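Local atomic coordinates of possible thiamine biosynthesis enzyme (Candida albicans, PDB entry 2X7Q), a protein that is of unknown function but has the periplasmic binding protein fold of the SsuA/TauA family and probably binds a small solute. Residues N60-S64 with N65-I69; D217-K220 with N221-A225; V205-S208 with S209-Q213. The protein carries 1 engineered substitution. All blocks are in the same frame, centred on the assembly; numbering follows the deposited sequence.

Interaction 1: residues N60-S64 with N65-I69; sequences NLLNS and NEVDI. With CA (calcium ion), chain C.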
loop_
_atom_site.group_PDB
_atom_site.type_symbol
_atom_site.label_atom_id
_atom_site.label_comp_id
_atom_site.label_asym_id
_atom_site.label_seq_id
_atom_site.Cartn_x
_atom_site.Cartn_y
_atom_site.Cartn_z
ATOM N N ASN A 60 -0.373 12.721 -3.658
ATOM C CA ASN A 60 -0.180 14.166 -3.629
ATOM C C ASN A 60 1.191 14.562 -4.173
ATOM O O ASN A 60 1.324 15.547 -4.897
ATOM C CB ASN A 60 -0.359 14.707 -2.208
ATOM C CG ASN A 60 -1.791 14.625 -1.730
ATOM O OD1 ASN A 60 -2.708 14.406 -2.519
ATOM N ND2 ASN A 60 -1.992 14.804 -0.430
ATOM N N LEU A 61 2.208 13.784 -3.817
ATOM C CA LEU A 61 3.567 14.033 -4.279
ATOM C C LEU A 61 3.676 13.834 -5.790
ATOM O O LEU A 61 4.413 14.550 -6.465
ATOM C CB LEU A 61 4.556 13.122 -3.548
ATOM C CG LEU A 61 4.659 13.314 -2.033
ATOM C CD1 LEU A 61 5.566 12.263 -1.413
ATOM C CD2 LEU A 61 5.148 14.715 -1.698
ATOM N N LEU A 62 2.939 12.861 -6.316
ATOM C CA LEU A 62 2.914 12.618 -7.753
ATOM C C LEU A 62 2.197 13.755 -8.470
ATOM O O LEU A 62 2.594 14.161 -9.562
ATOM C CB LEU A 62 2.227 11.286 -8.065
ATOM C CG LEU A 62 2.935 10.020 -7.583
ATOM C CD1 LEU A 62 2.119 8.787 -7.935
ATOM C CD2 LEU A 62 4.328 9.931 -8.181
ATOM N N ASN A 63 1.144 14.269 -7.844
ATOM C CA ASN A 63 0.366 15.362 -8.414
ATOM C C ASN A 63 1.145 16.670 -8.475
ATOM O O ASN A 63 0.975 17.457 -9.402
ATOM C CB ASN A 63 -0.931 15.562 -7.625
ATOM C CG ASN A 63 -1.900 14.406 -7.788
ATOM O OD1 ASN A 63 -1.718 13.543 -8.646
ATOM N ND2 ASN A 63 -2.941 14.387 -6.963
ATOM N N SER A 64 1.999 16.896 -7.482
ATOM C CA SER A 64 2.788 18.121 -7.414
ATOM C C SER A 64 4.150 17.951 -8.084
ATOM O O SER A 64 4.957 18.881 -8.111
ATOM C CB SER A 64 2.969 18.561 -5.960
ATOM O OG SER A 64 3.611 17.553 -5.201
ATOM N N ASN A 65 4.393 16.758 -8.620
ATOM C CA ASN A 65 5.653 16.442 -9.289
ATOM C C ASN A 65 6.864 16.496 -8.361
ATOM O O ASN A 65 7.999 16.631 -8.819
ATOM C CB ASN A 65 5.878 17.358 -10.495
ATOM C CG ASN A 65 4.808 17.203 -11.551
ATOM O OD1 ASN A 65 4.382 18.181 -12.160
ATOM N ND2 ASN A 65 4.370 15.970 -11.779
ATOM N N GLU A 66 6.622 16.393 -7.058
ATOM C CA GLU A 66 7.713 16.365 -6.091
ATOM C C GLU A 66 8.494 15.064 -6.217
ATOM O O GLU A 66 9.684 15.012 -5.908
ATOM C CB GLU A 66 7.182 16.534 -4.668
ATOM C CG GLU A 66 6.537 17.891 -4.413
ATOM C CD GLU A 66 6.080 18.056 -2.975
ATOM O OE1 GLU A 66 6.870 17.740 -2.058
ATOM O OE2 GLU A 66 4.933 18.503 -2.761
ATOM N N VAL A 67 7.815 14.018 -6.680
ATOM C CA VAL A 67 8.451 12.727 -6.905
ATOM C C VAL A 67 8.023 12.149 -8.249
ATOM O O VAL A 67 6.960 12.487 -8.769
ATOM C CB VAL A 67 8.118 11.723 -5.788
ATOM C CG1 VAL A 67 8.581 12.251 -4.441
ATOM C CG2 VAL A 67 6.625 11.430 -5.770
ATOM N N ASP A 68 8.857 11.273 -8.800
ATOM C CA ASP A 68 8.594 10.671 -10.099
ATOM C C ASP A 68 7.863 9.339 -9.964
ATOM O O ASP A 68 7.014 9.000 -10.788
ATOM C CB ASP A 68 9.905 10.469 -10.861
ATOM C CG ASP A 68 10.664 11.764 -11.068
ATOM O OD1 ASP A 68 10.141 12.655 -11.766
ATOM O OD2 ASP A 68 11.788 11.890 -10.538
ATOM N N ILE A 69 8.194 8.591 -8.915
ATOM C CA ILE A 69 7.607 7.274 -8.695
ATOM C C ILE A 69 7.121 7.112 -7.254
ATOM O O ILE A 69 7.713 7.667 -6.324
ATOM C CB ILE A 69 8.616 6.148 -9.024
ATOM C CG1 ILE A 69 9.084 6.260 -10.477
ATOM C CG2 ILE A 69 8.006 4.782 -8.764
ATOM C CD1 ILE A 69 10.022 5.152 -10.905
HETATM CA CA CA C . 2.347 18.671 -14.163
HETATM O O HOH W 1 1.292 14.795 -11.906
#

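Interaction 2: residues D217-K220 with N221-A225; sequences DVIK and NFIDA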
loop_
_atom_site.group_PDB
_atom_site.type_symbol
_atom_site.label_atom_id
_atom_site.label_comp_id
_atom_site.label_asym_id
_atom_site.label_seq_id
_atom_site.Cartn_x
_atom_site.Cartn_y
_atom_site.Cartn_z
ATOM N N ASP A 217 12.698 5.743 -19.921
ATOM C CA ASP A 217 13.825 4.812 -19.957
ATOM C C ASP A 217 14.408 4.544 -18.569
ATOM O O ASP A 217 14.795 3.418 -18.255
ATOM C CB ASP A 217 14.921 5.320 -20.899
ATOM C CG ASP A 217 14.492 5.305 -22.349
ATOM O OD1 ASP A 217 13.302 5.046 -22.617
ATOM O OD2 ASP A 217 15.343 5.555 -23.225
ATOM N N VAL A 218 14.467 5.581 -17.740
ATOM C CA VAL A 218 15.008 5.450 -16.390
ATOM C C VAL A 218 14.064 4.675 -15.475
ATOM O O VAL A 218 14.507 3.882 -14.645
ATOM C CB VAL A 218 15.346 6.826 -15.780
ATOM C CG1 VAL A 218 14.357 7.875 -16.257
ATOM C CG2 VAL A 218 15.379 6.754 -14.264
ATOM N N ILE A 219 12.763 4.899 -15.636
ATOM C CA ILE A 219 11.767 4.165 -14.862
ATOM C C ILE A 219 11.890 2.660 -15.101
ATOM O O ILE A 219 11.772 1.864 -14.169
ATOM C CB ILE A 219 10.332 4.625 -15.193
ATOM C CG1 ILE A 219 10.111 6.069 -14.736
ATOM C CG2 ILE A 219 9.315 3.712 -14.529
ATOM C CD1 ILE A 219 8.736 6.617 -15.077
ATOM N N LYS A 220 12.132 2.275 -16.353
ATOM C CA LYS A 220 12.305 0.865 -16.701
ATOM C C LYS A 220 13.483 0.257 -15.943
ATOM O O LYS A 220 13.362 -0.804 -15.327
ATOM C CB LYS A 220 12.512 0.691 -18.210
ATOM C CG LYS A 220 12.786 -0.751 -18.643
ATOM C CD LYS A 220 13.109 -0.832 -20.130
ATOM C CE LYS A 220 13.463 -2.261 -20.544
ATOM N NZ LYS A 220 14.625 -2.791 -19.758
ATOM N N ASN A 221 14.627 0.933 -16.002
ATOM C CA ASN A 221 15.822 0.485 -15.295
ATOM C C ASN A 221 15.596 0.394 -13.786
ATOM O O ASN A 221 16.124 -0.497 -13.120
ATOM C CB ASN A 221 17.007 1.408 -15.598
ATOM C CG ASN A 221 17.596 1.167 -16.971
ATOM O OD1 ASN A 221 18.337 0.208 -17.182
ATOM N ND2 ASN A 221 17.258 2.032 -17.917
ATOM N N PHE A 222 14.818 1.329 -13.249
ATOM C CA PHE A 222 14.476 1.309 -11.832
ATOM C C PHE A 222 13.708 0.039 -11.489
ATOM O O PHE A 222 14.002 -0.624 -10.496
ATOM C CB PHE A 222 13.648 2.541 -11.456
ATOM C CG PHE A 222 13.065 2.480 -10.072
ATOM C CD1 PHE A 222 13.848 2.757 -8.962
ATOM C CD2 PHE A 222 11.734 2.150 -9.881
ATOM C CE1 PHE A 222 13.311 2.702 -7.686
ATOM C CE2 PHE A 222 11.193 2.093 -8.610
ATOM C CZ PHE A 222 11.982 2.368 -7.512
ATOM N N ILE A 223 12.722 -0.295 -12.315
ATOM C CA ILE A 223 11.930 -1.502 -12.114
ATOM C C ILE A 223 12.809 -2.745 -12.187
ATOM O O ILE A 223 12.660 -3.668 -11.386
ATOM C CB ILE A 223 10.794 -1.611 -13.149
ATOM C CG1 ILE A 223 9.825 -0.435 -13.002
ATOM C CG2 ILE A 223 10.057 -2.929 -12.992
ATOM C CD1 ILE A 223 8.657 -0.481 -13.964
ATOM N N ASP A 224 13.727 -2.763 -13.148
ATOM C CA ASP A 224 14.663 -3.874 -13.287
ATOM C C ASP A 224 15.548 -3.992 -12.048
ATOM O O ASP A 224 15.861 -5.092 -11.602
ATOM C CB ASP A 224 15.524 -3.705 -14.540
ATOM C CG ASP A 224 14.731 -3.882 -15.818
ATOM O OD1 ASP A 224 13.597 -4.394 -15.749
ATOM O OD2 ASP A 224 15.245 -3.522 -16.897
ATOM N N ALA A 225 15.945 -2.851 -11.492
ATOM C CA ALA A 225 16.764 -2.832 -10.285
ATOM C C ALA A 225 15.967 -3.375 -9.104
ATOM O O ALA A 225 16.500 -4.099 -8.265
ATOM C CB ALA A 225 17.252 -1.422 -9.997
HETATM O O HOH W 2 11.499 -2.760 -16.393
#

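Interaction 3: residues V205-S208 with S209-Q213; sequences VATS and SDSLQ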
loop_
_atom_site.group_PDB
_atom_site.type_symbol
_atom_site.label_atom_id
_atom_site.label_comp_id
_atom_site.label_asym_id
_atom_site.label_seq_id
_atom_site.Cartn_x
_atom_site.Cartn_y
_atom_site.Cartn_z
ATOM N N VAL A 205 3.534 -0.205 -8.387
ATOM C CA VAL A 205 4.435 0.900 -8.688
ATOM C C VAL A 205 3.714 1.913 -9.573
ATOM O O VAL A 205 3.266 1.578 -10.669
ATOM C CB VAL A 205 5.708 0.414 -9.403
ATOM C CG1 VAL A 205 6.604 1.592 -9.758
ATOM C CG2 VAL A 205 6.453 -0.588 -8.533
ATOM N N ALA A 206 3.596 3.148 -9.094
ATOM C CA ALA A 206 2.869 4.174 -9.835
ATOM C C ALA A 206 3.751 5.359 -10.212
ATOM O O ALA A 206 4.792 5.599 -9.593
ATOM C CB ALA A 206 1.654 4.641 -9.048
ATOM N N THR A 207 3.318 6.099 -11.228
ATOM C CA THR A 207 4.035 7.283 -11.683
ATOM C C THR A 207 3.046 8.320 -12.201
ATOM O O THR A 207 1.843 8.066 -12.257
ATOM C CB THR A 207 5.040 6.939 -12.798
ATOM O OG1 THR A 207 5.845 8.087 -13.093
ATOM C CG2 THR A 207 4.311 6.495 -14.056
ATOM N N SER A 208 3.555 9.488 -12.576
ATOM C CA SER A 208 2.718 10.553 -13.110
ATOM C C SER A 208 2.836 10.614 -14.627
ATOM O O SER A 208 3.741 10.016 -15.210
ATOM C CB SER A 208 3.115 11.894 -12.503
ATOM O OG SER A 208 4.436 12.248 -12.870
ATOM N N SER A 209 1.913 11.332 -15.261
ATOM C CA SER A 209 1.936 11.494 -16.709
ATOM C C SER A 209 3.193 12.239 -17.142
ATOM O O SER A 209 3.748 11.973 -18.209
ATOM C CB SER A 209 0.686 12.236 -17.190
ATOM O OG SER A 209 -0.484 11.470 -16.963
ATOM N N ASP A 210 3.634 13.175 -16.307
ATOM C CA ASP A 210 4.847 13.935 -16.578
ATOM C C ASP A 210 6.065 13.020 -16.657
ATOM O O ASP A 210 6.756 12.971 -17.674
ATOM C CB ASP A 210 5.066 14.995 -15.495
ATOM C CG ASP A 210 4.035 16.104 -15.545
ATOM O OD1 ASP A 210 4.396 17.229 -15.948
ATOM O OD2 ASP A 210 2.866 15.849 -15.187
ATOM N N SER A 211 6.319 12.295 -15.572
ATOM C CA SER A 211 7.489 11.431 -15.472
ATOM C C SER A 211 7.469 10.292 -16.488
ATOM O O SER A 211 8.517 9.863 -16.967
ATOM C CB SER A 211 7.614 10.866 -14.055
ATOM O OG SER A 211 7.749 11.903 -13.100
ATOM N N LEU A 212 6.278 9.803 -16.816
ATOM C CA LEU A 212 6.155 8.665 -17.721
ATOM C C LEU A 212 6.609 8.997 -19.142
ATOM O O LEU A 212 7.154 8.143 -19.839
ATOM C CB LEU A 212 4.720 8.126 -17.730
ATOM C CG LEU A 212 4.470 6.891 -18.602
ATOM C CD1 LEU A 212 5.472 5.790 -18.284
ATOM C CD2 LEU A 212 3.044 6.387 -18.437
ATOM N N GLN A 213 6.390 10.239 -19.563
ATOM C CA GLN A 213 6.758 10.662 -20.913
ATOM C C GLN A 213 8.115 11.354 -20.944
ATOM O O GLN A 213 8.712 11.525 -22.006
ATOM C CB GLN A 213 5.685 11.577 -21.517
ATOM C CG GLN A 213 5.623 12.976 -20.909
ATOM C CD GLN A 213 4.774 13.926 -21.738
ATOM O OE1 GLN A 213 4.958 14.046 -22.949
ATOM N NE2 GLN A 213 3.848 14.615 -21.084
HETATM O O HOH W 3 5.720 13.583 -10.934
#

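Interaction 1: residues N60-S64 with N65-I69
Leu61 O receives two backbone N-H groups where helix 55-63 ends, from Glu66 N at 2.9 Å and Val67 N at 3.5 Å, both weak bonds. A weak bond from Asn65 N to Leu62 O lies inside the Glu66 closure, and with Asn65 at positive phi (64°) this completes a Schellman motif. Among the polar side chains, Ser64 OG sits between its own backbone N and carbonyl carbon (chi1 59°), 2.9 Å from Glu66 OE2 and 3.1 Å from Asn60 O; its single proton has both acceptors within reach. The apolar contacts centre on Val67 CG2. It presses on Leu61 CB at 3.5 Å, closer than usual for two carbons, and meets Leu62 CD2 at 3.7 Å, with Leu62 and Val67 crossing at about a right angle. Leu61 and Val67 both also pack on Ala20 of strand 17-21. The third group is the Asn65 amide. Its OD1 binds a calcium ion at 2.9 Å, while ND2 gives a weak bond to a water that donates to Leu62 O at 2.8 Å. The two ends of the amide thus do different work, but the metal distance is long for calcium, and any polarisation of the amide that strengthens ND2 as a donor to the bridging water may be modest.

Interaction 2: residues D217-K220 with N221-A225
Lys220 and Asp224, one helical turn apart on helix 216-235, are joined both through the backbone and through their side-chain ends. The lysine leaves the helix with CG anti to its nitrogen (chi1 176°), its CB beside the peptide N of Asn221. Lys220 CG continues outward, passing Asp224 OD2 at 4.1 Å. The chain then runs extended until the last torsion bends (chi4 -58°), bringing NZ round to Asp224. There Lys220 NZ forms a salt bridge with Asp224 OD2 at 3.0 Å, on the syn lone pair, the side of the other carboxylate oxygen. Lys220 O, meanwhile, accepts from Asp224 N. A water close to both Lys220 O and Asp224 OD1 can donate to either, although other acceptors compete for its protons. The carboxylate is therefore approached by the ammonium at one oxygen and by water at the other, an arrangement likely to favour its ionised form.

A turn earlier, the Asn221 amide turns back along the helix to Asp217 O, which Asn221 ND2 reaches at 2.8 Å from above the carbonyl plane (40° out of it). The same oxygen takes a weak bond from Asn221 N, so one residue grips it twice. The buried side differs in character: Ile219 CG2 faces Ile223 CD1 at 4.3 Å, Ile223 CG1 lies 3.2 Å from Ile219 O, and Phe222 turns away to Leu17 and Val19 of strand 17-21. Charged and amide groups along one side with apolar residues packed on strands along the other make this an amphipathic helix covering a sheet, as in the alpha/beta domains of the periplasmic binding protein fold.

Interaction 3: residues V205-S208 with S209-Q213
Ser208 caps the start of helix 209-214, occupying the N-cap position at the end of strand 203-208. Its hydroxyl OG accepts from Ser211 N at 3.3 Å in an almost straight bond (172° at the hydrogen). The side chain can do this because chi1 of 64° sets OG between the backbone N and the carbonyl carbon, turned in toward the first turn of the helix. Its carbonyl works for the same turn: Ser208 O takes the N-H of Leu212 at 3.0 Å, the first i to i+4 bond of the helix. One residue thus satisfies two of the N-H groups at the helix start, once through its side chain and once through its backbone. A water lies 2.7 Å from Ser208 OG and donates a weak bond to Ser211 OG.

The neighbouring hydroxyls look beyond the turn. Thr207 OG1 and Ser211 OG have their main partner in Asp68, in the loop before strand 69-73. Ser209 OG bonds to Asn87 OD1 in the direction of strand 88-95.

Further out the contact becomes packing. The short strand and helix axes run at 94° to each other. Thr207 points its CB toward the helix. Thr207 and Leu212 themselves cross at about a right angle, both also touching His89. Thr207 CG2 comes 4.0 Å from Leu212 CB, while on its other branch Thr207 OG1 rests 3.4 Å from Ser211 CB.

Asp68 and Ile69 join interaction 1 to the other two, and Ile219 joins interactions 2 and 3. From interaction 1, Asp68 O lies 2.7 Å from Thr207 OG1 and Asp68 OD1 lies 2.8 Å from Ser211 OG, two probable hydrogen bonds to interaction 3; the two centres are about 9 Å apart. Ile69 CD1 meets Phe222 CD2 of interaction 2 at 3.6 Å, although those centres are about 17 Å apart. Ile219 CD1 packs 3.8 Å from Ser211 O of interaction 3, where helix 209-214 is followed by helix 216-235. The calcium ion bound by Asn65 also lies about 3 Å from the nearest side-chain atom of Asp210, so interactions 1 and 3 lie next to the same ion.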